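Long-range contacts in trichothecene 3-O-acetyltransferase (Gibberella zeae, PDB 2RKV), which transfers an acetyl group from acetyl-coenzyme A to the 3-hydroxyl of trichothecene mycotoxins such as T-2 toxin, as a member of the BAHD acyltransferase superfamily: residues Y20-L25 / R119-I124; N114-R119 / I149-G154. All coordinates share one frame; numbering follows the deposited sequence. Where two conformers were deposited one is given.

Interaction 1 (Y20-L25 / R119-I124); sequences YTQISL and RKTLPI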
loop_
_atom_site.group_PDB
_atom_site.type_symbol
_atom_site.label_atom_id
_atom_site.label_comp_id
_atom_site.label_asym_id
_atom_site.label_seq_id
_atom_site.Cartn_x
_atom_site.Cartn_y
_atom_site.Cartn_z
ATOM N N TYR A 20 -4.401 -1.890 -8.864
ATOM C CA TYR A 20 -3.321 -2.822 -8.556
ATOM C C TYR A 20 -2.251 -2.167 -7.691
ATOM O O TYR A 20 -1.751 -1.079 -8.016
ATOM C CB TYR A 20 -2.688 -3.368 -9.836
ATOM C CG TYR A 20 -3.468 -4.516 -10.421
ATOM C CD1 TYR A 20 -4.571 -4.292 -11.242
ATOM C CD2 TYR A 20 -3.112 -5.835 -10.129
ATOM C CE1 TYR A 20 -5.301 -5.362 -11.773
ATOM C CE2 TYR A 20 -3.829 -6.911 -10.659
ATOM C CZ TYR A 20 -4.921 -6.668 -11.467
ATOM O OH TYR A 20 -5.625 -7.734 -11.981
ATOM N N THR A 21 -1.900 -2.831 -6.589
ATOM C CA THR A 21 -0.780 -2.407 -5.745
ATOM C C THR A 21 0.523 -2.963 -6.304
ATOM O O THR A 21 0.645 -4.178 -6.481
ATOM C CB THR A 21 -0.933 -2.911 -4.294
ATOM O OG1 THR A 21 -2.178 -2.448 -3.754
ATOM C CG2 THR A 21 0.233 -2.422 -3.420
ATOM N N GLN A 22 1.490 -2.082 -6.566
ATOM C CA GLN A 22 2.797 -2.491 -7.096
ATOM C C GLN A 22 3.899 -2.309 -6.063
ATOM O O GLN A 22 3.885 -1.362 -5.283
ATOM C CB GLN A 22 3.178 -1.668 -8.334
ATOM C CG GLN A 22 2.105 -1.573 -9.410
ATOM C CD GLN A 22 2.326 -0.382 -10.317
ATOM O OE1 GLN A 22 2.853 0.651 -9.885
ATOM N NE2 GLN A 22 1.910 -0.505 -11.575
ATOM N N ILE A 23 4.871 -3.215 -6.073
ATOM C CA ILE A 23 6.089 -3.040 -5.292
ATOM C C ILE A 23 7.234 -3.645 -6.098
ATOM O O ILE A 23 7.050 -4.674 -6.767
ATOM C CB ILE A 23 5.966 -3.665 -3.862
ATOM C CG1 ILE A 23 7.141 -3.271 -2.951
ATOM C CG2 ILE A 23 5.767 -5.199 -3.943
ATOM C CD1 ILE A 23 7.131 -1.809 -2.491
ATOM N N SER A 24 8.392 -2.986 -6.061
ATOM C CA SER A 24 9.582 -3.460 -6.757
ATOM C C SER A 24 10.714 -3.746 -5.790
ATOM O O SER A 24 10.949 -2.977 -4.847
ATOM C CB SER A 24 10.056 -2.441 -7.809
ATOM O OG SER A 24 9.040 -2.192 -8.771
ATOM N N LEU A 25 11.412 -4.854 -6.050
ATOM C CA LEU A 25 12.586 -5.263 -5.303
ATOM C C LEU A 25 13.773 -5.262 -6.270
ATOM O O LEU A 25 13.710 -5.871 -7.336
ATOM C CB LEU A 25 12.371 -6.665 -4.698
ATOM C CG LEU A 25 11.439 -6.805 -3.476
ATOM C CD1 LEU A 25 10.017 -6.351 -3.741
ATOM C CD2 LEU A 25 11.440 -8.247 -2.935
ATOM N N ARG A 119 1.486 -4.263 -15.174
ATOM C CA ARG A 119 0.187 -3.618 -15.350
ATOM C C ARG A 119 0.198 -2.310 -14.561
ATOM O O ARG A 119 0.860 -2.214 -13.534
ATOM C CB ARG A 119 -0.945 -4.529 -14.848
ATOM C CG ARG A 119 -2.332 -3.890 -14.907
ATOM C CD ARG A 119 -3.419 -4.940 -14.915
ATOM N NE ARG A 119 -4.759 -4.360 -14.873
ATOM C CZ ARG A 119 -5.873 -5.022 -15.183
ATOM N NH1 ARG A 119 -7.050 -4.422 -15.102
ATOM N NH2 ARG A 119 -5.809 -6.284 -15.591
ATOM N N LYS A 120 -0.535 -1.312 -15.043
ATOM C CA LYS A 120 -0.601 -0.024 -14.344
ATOM C C LYS A 120 -1.363 -0.127 -13.027
ATOM O O LYS A 120 -2.205 -1.011 -12.846
ATOM C CB LYS A 120 -1.221 1.045 -15.243
ATOM C CG LYS A 120 -0.310 1.460 -16.395
ATOM C CD LYS A 120 -1.013 2.399 -17.379
ATOM C CE LYS A 120 -1.397 3.720 -16.721
ATOM N NZ LYS A 120 -0.201 4.534 -16.361
ATOM N N THR A 121 -1.050 0.782 -12.105
ATOM C CA THR A 121 -1.752 0.891 -10.833
ATOM C C THR A 121 -3.234 1.228 -11.021
ATOM O O THR A 121 -4.112 0.612 -10.402
ATOM C CB THR A 121 -1.096 1.976 -9.961
ATOM O OG1 THR A 121 0.231 1.564 -9.608
ATOM C CG2 THR A 121 -1.911 2.212 -8.699
ATOM N N LEU A 122 -3.498 2.214 -11.874
ATOM C CA LEU A 122 -4.843 2.715 -12.086
ATOM C C LEU A 122 -5.453 2.123 -13.354
ATOM O O LEU A 122 -4.716 1.686 -14.241
ATOM C CB LEU A 122 -4.827 4.251 -12.144
ATOM C CG LEU A 122 -4.258 4.940 -10.896
ATOM C CD1 LEU A 122 -4.095 6.454 -11.101
ATOM C CD2 LEU A 122 -5.080 4.637 -9.630
ATOM N N PRO A 123 -6.804 2.093 -13.436
ATOM C CA PRO A 123 -7.502 1.576 -14.616
ATOM C C PRO A 123 -7.425 2.556 -15.788
ATOM O O PRO A 123 -8.445 3.114 -16.210
ATOM C CB PRO A 123 -8.944 1.417 -14.126
ATOM C CG PRO A 123 -9.094 2.466 -13.080
ATOM C CD PRO A 123 -7.752 2.526 -12.387
ATOM N N ILE A 124 -6.211 2.757 -16.286
ATOM C CA ILE A 124 -5.925 3.703 -17.356
ATOM C C ILE A 124 -5.208 2.952 -18.467
ATOM O O ILE A 124 -4.274 2.194 -18.206
ATOM C CB ILE A 124 -5.023 4.876 -16.856
ATOM C CG1 ILE A 124 -5.764 5.726 -15.819
ATOM C CG2 ILE A 124 -4.526 5.742 -18.036
ATOM C CD1 ILE A 124 -4.876 6.679 -15.031
#
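The start of strand 20-28, in the five-stranded mixed sheet, meets the loop that runs from helix 113-116 toward the T-2 toxin pocket, and Tyr20, Gln22, Arg119 and Thr121 carry the contact. Tyr20 N donates to Thr121 O at 3.0 Å, a nearly straight bond (168° at the hydrogen) that arrives on a lone pair of the carbonyl. In return Thr121 brings its CA to 3.4 Å from Tyr20 O in a CA-H...O contact; Tyr20 O is buried here and has no conventional hydrogen-bond partner. The Arg119 chain runs extended from CG to NE across the phenol ring, CD lying over one face in a CH-pi contact 4.1 Å from the centroid of the Tyr20 ring. Beyond CD the guanidinium is tilted 36° from the ring plane, and Tyr20 CE1 sits over one of its faces, 3.3 Å from Arg119 NE. Pro135 O and Pro133 O bind Tyr20 OH and Arg119 NH2, tying both polar ends to the later part of the same loop, just before strand 137-144. In this N-terminal part of a BAHD-type acyltransferase, Leu122, directly after Thr121, touches the bound toxin, and the Thr121 side chain is about 4 Å from it. Two residues along the strand from Tyr20, the Gln22 side chain points at the loop: CG lies anti to the carbonyl carbon (chi1 -50°) and the rest of the chain is extended, carrying the carboxamide to the backbone. Gln22 NE2 donates to Arg119 O at 2.8 Å, in the plane of both its own amide and the carbonyl, though the bond is noticeably bent at the hydrogen. The same NE2 also bonds to Glu113, which accepts from Thr121 N as well, while Arg402 donates to both Gln22 OE1 and Thr121 OG1.

Interaction 2 (N114-R119 / I149-G154); sequences NIIAPR and ILTVNG
Thr151 and Asn153, alternate residues on one face of strand 147-155, each hold a carbonyl of the chain leaving helix 113-116. Thr151 OG1 donates to Ile116 O at 2.8 Å, approaching from 46° out of the carbonyl plane; its OG1 is anti to the carbonyl carbon of Thr151 (chi1 -58°), which turns the hydroxyl to the helix end and CG2 to Ala117 CB, 3.9 Å away. Asn153 ND2 reaches Arg119 O, also at 2.8 Å and from above the carbonyl plane, with the acceptor close to the plane of the Asn153 amide. Packing is closest beside this second bond, where the Pro118 ring and the carboxamide meet tip to tip and Pro118 CD comes to 3.3 Å from Asn153 OD1. That oxygen is buried without a hydrogen-bond partner in the model. Ala117 is the first residue to leave helical geometry, and from Ile116 to Arg119 the chain travels almost parallel to the strand, 12° apart end to end, laid over the sheet face rather than added at its edge. Asn142 of the adjacent strand 137-144 gives Ile116 O a further hydrogen bond, and Ser24 of strand 20-28 bonds to Thr151 OG1, fixing the hydroxyl from the other neighbouring strand. Toward Ile149 the contact is looser: Ile116 CG2 and Ile149 CD1 just meet at 4.1 Å, a single apolar touch. At the other end the partly exposed Arg119 sends the end of its side chain away from the strand to Pro133 O, while its CB stays close, 3.5 Å from Asn153 ND2.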
loop_
_atom_site.group_PDB
_atom_site.type_symbol
_atom_site.label_atom_id
_atom_site.label_comp_id
_atom_site.label_asym_id
_atom_site.label_seq_id
_atom_site.Cartn_x
_atom_site.Cartn_y
_atom_site.Cartn_z
ATOM N N ASN A 114 5.388 1.977 -16.203
ATOM C CA ASN A 114 5.198 1.642 -17.614
ATOM C C ASN A 114 6.332 0.788 -18.176
ATOM O O ASN A 114 6.145 0.066 -19.164
ATOM C CB ASN A 114 4.988 2.918 -18.434
ATOM C CG ASN A 114 3.784 3.712 -17.962
ATOM O OD1 ASN A 114 3.902 4.889 -17.615
ATOM N ND2 ASN A 114 2.629 3.068 -17.914
ATOM N N ILE A 115 7.489 0.840 -17.513
ATOM C CA ILE A 115 8.693 0.147 -17.954
ATOM C C ILE A 115 8.947 -1.125 -17.131
ATOM O O ILE A 115 9.325 -2.163 -17.692
ATOM C CB ILE A 115 9.917 1.094 -17.892
ATOM C CG1 ILE A 115 9.667 2.327 -18.774
ATOM C CG2 ILE A 115 11.216 0.373 -18.310
ATOM C CD1 ILE A 115 10.743 3.389 -18.655
ATOM N N ILE A 116 8.742 -1.051 -15.813
ATOM C CA ILE A 116 9.144 -2.160 -14.932
ATOM C C ILE A 116 7.997 -2.923 -14.227
ATOM O O ILE A 116 8.258 -3.891 -13.505
ATOM C CB ILE A 116 10.279 -1.734 -13.926
ATOM C CG1 ILE A 116 9.893 -0.496 -13.099
ATOM C CG2 ILE A 116 11.595 -1.441 -14.683
ATOM C CD1 ILE A 116 8.744 -0.687 -12.135
ATOM N N ALA A 117 6.753 -2.512 -14.466
ATOM C CA ALA A 117 5.576 -3.206 -13.921
ATOM C C ALA A 117 4.763 -3.889 -15.030
ATOM O O ALA A 117 4.719 -3.387 -16.157
ATOM C CB ALA A 117 4.694 -2.243 -13.124
ATOM N N PRO A 118 4.114 -5.029 -14.713
ATOM C CA PRO A 118 3.330 -5.773 -15.714
ATOM C C PRO A 118 1.949 -5.181 -16.017
ATOM O O PRO A 118 1.317 -5.563 -17.010
ATOM C CB PRO A 118 3.180 -7.156 -15.073
ATOM C CG PRO A 118 3.200 -6.885 -13.614
ATOM C CD PRO A 118 4.109 -5.704 -13.398
ATOM N N ARG A 119 1.486 -4.263 -15.174
ATOM C CA ARG A 119 0.187 -3.618 -15.350
ATOM C C ARG A 119 0.198 -2.310 -14.561
ATOM O O ARG A 119 0.860 -2.214 -13.534
ATOM C CB ARG A 119 -0.945 -4.529 -14.848
ATOM C CG ARG A 119 -2.332 -3.890 -14.907
ATOM C CD ARG A 119 -3.419 -4.940 -14.915
ATOM N NE ARG A 119 -4.759 -4.360 -14.873
ATOM C CZ ARG A 119 -5.873 -5.022 -15.183
ATOM N NH1 ARG A 119 -7.050 -4.422 -15.102
ATOM N NH2 ARG A 119 -5.809 -6.284 -15.591
ATOM N N ILE A 149 15.260 -6.065 -11.384
ATOM C CA ILE A 149 14.121 -5.488 -10.669
ATOM C C ILE A 149 12.961 -6.457 -10.763
ATOM O O ILE A 149 12.484 -6.758 -11.860
ATOM C CB ILE A 149 13.696 -4.097 -11.229
ATOM C CG1 ILE A 149 14.841 -3.091 -11.093
ATOM C CG2 ILE A 149 12.418 -3.594 -10.518
ATOM C CD1 ILE A 149 14.612 -1.807 -11.875
ATOM N N LEU A 150 12.523 -6.947 -9.605
ATOM C CA LEU A 150 11.352 -7.803 -9.530
ATOM C C LEU A 150 10.173 -6.943 -9.115
ATOM O O LEU A 150 10.220 -6.302 -8.070
ATOM C CB LEU A 150 11.560 -8.920 -8.500
ATOM C CG LEU A 150 10.301 -9.696 -8.076
ATOM C CD1 LEU A 150 9.628 -10.386 -9.268
ATOM C CD2 LEU A 150 10.613 -10.700 -6.980
ATOM N N THR A 151 9.116 -6.932 -9.923
ATOM C CA THR A 151 7.928 -6.154 -9.581
ATOM C C THR A 151 6.735 -7.082 -9.399
ATOM O O THR A 151 6.505 -7.977 -10.210
ATOM C CB THR A 151 7.621 -5.086 -10.645
ATOM O OG1 THR A 151 8.753 -4.215 -10.783
ATOM C CG2 THR A 151 6.361 -4.262 -10.262
ATOM N N VAL A 152 5.990 -6.865 -8.316
ATOM C CA VAL A 152 4.794 -7.659 -8.057
ATOM C C VAL A 152 3.583 -6.742 -7.995
ATOM O O VAL A 152 3.593 -5.762 -7.242
ATOM C CB VAL A 152 4.900 -8.430 -6.723
ATOM C CG1 VAL A 152 3.691 -9.326 -6.535
ATOM C CG2 VAL A 152 6.206 -9.244 -6.648
ATOM N N ASN A 153 2.562 -7.067 -8.792
ATOM C CA ASN A 153 1.252 -6.409 -8.778
ATOM C C ASN A 153 0.250 -7.311 -8.088
ATOM O O ASN A 153 0.188 -8.502 -8.387
ATOM C CB ASN A 153 0.734 -6.199 -10.204
ATOM C CG ASN A 153 1.349 -4.997 -10.885
ATOM O OD1 ASN A 153 2.522 -4.695 -10.700
ATOM N ND2 ASN A 153 0.541 -4.297 -11.670
ATOM N N GLY A 154 -0.539 -6.746 -7.176
ATOM C CA GLY A 154 -1.644 -7.485 -6.555
ATOM C C GLY A 154 -2.961 -6.759 -6.771
ATOM O O GLY A 154 -3.047 -5.550 -6.546
#

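Interactions 1 and 2 have centres about 7 Å apart and share Arg119, whose carbonyl accepts a side-chain amide from each of two neighbouring strands. Along the chain their segments alternate: strand 20-28 comes first, then 114-119 running straight into 119-124, and finally 149-154. Strands 20-28 and 147-155 are antiparallel neighbours in the five-stranded sheet, joined between the contacts by Leu25 N to Leu150 O at 2.8 Å, while Gln22 CG packs on Asn153 OD1 at 3.4 Å. One continuous connection therefore rests first on strand 147-155 and then on the start of strand 20-28 before reaching Leu122 in the toxin pocket, linking the sheet to the substrate-binding site.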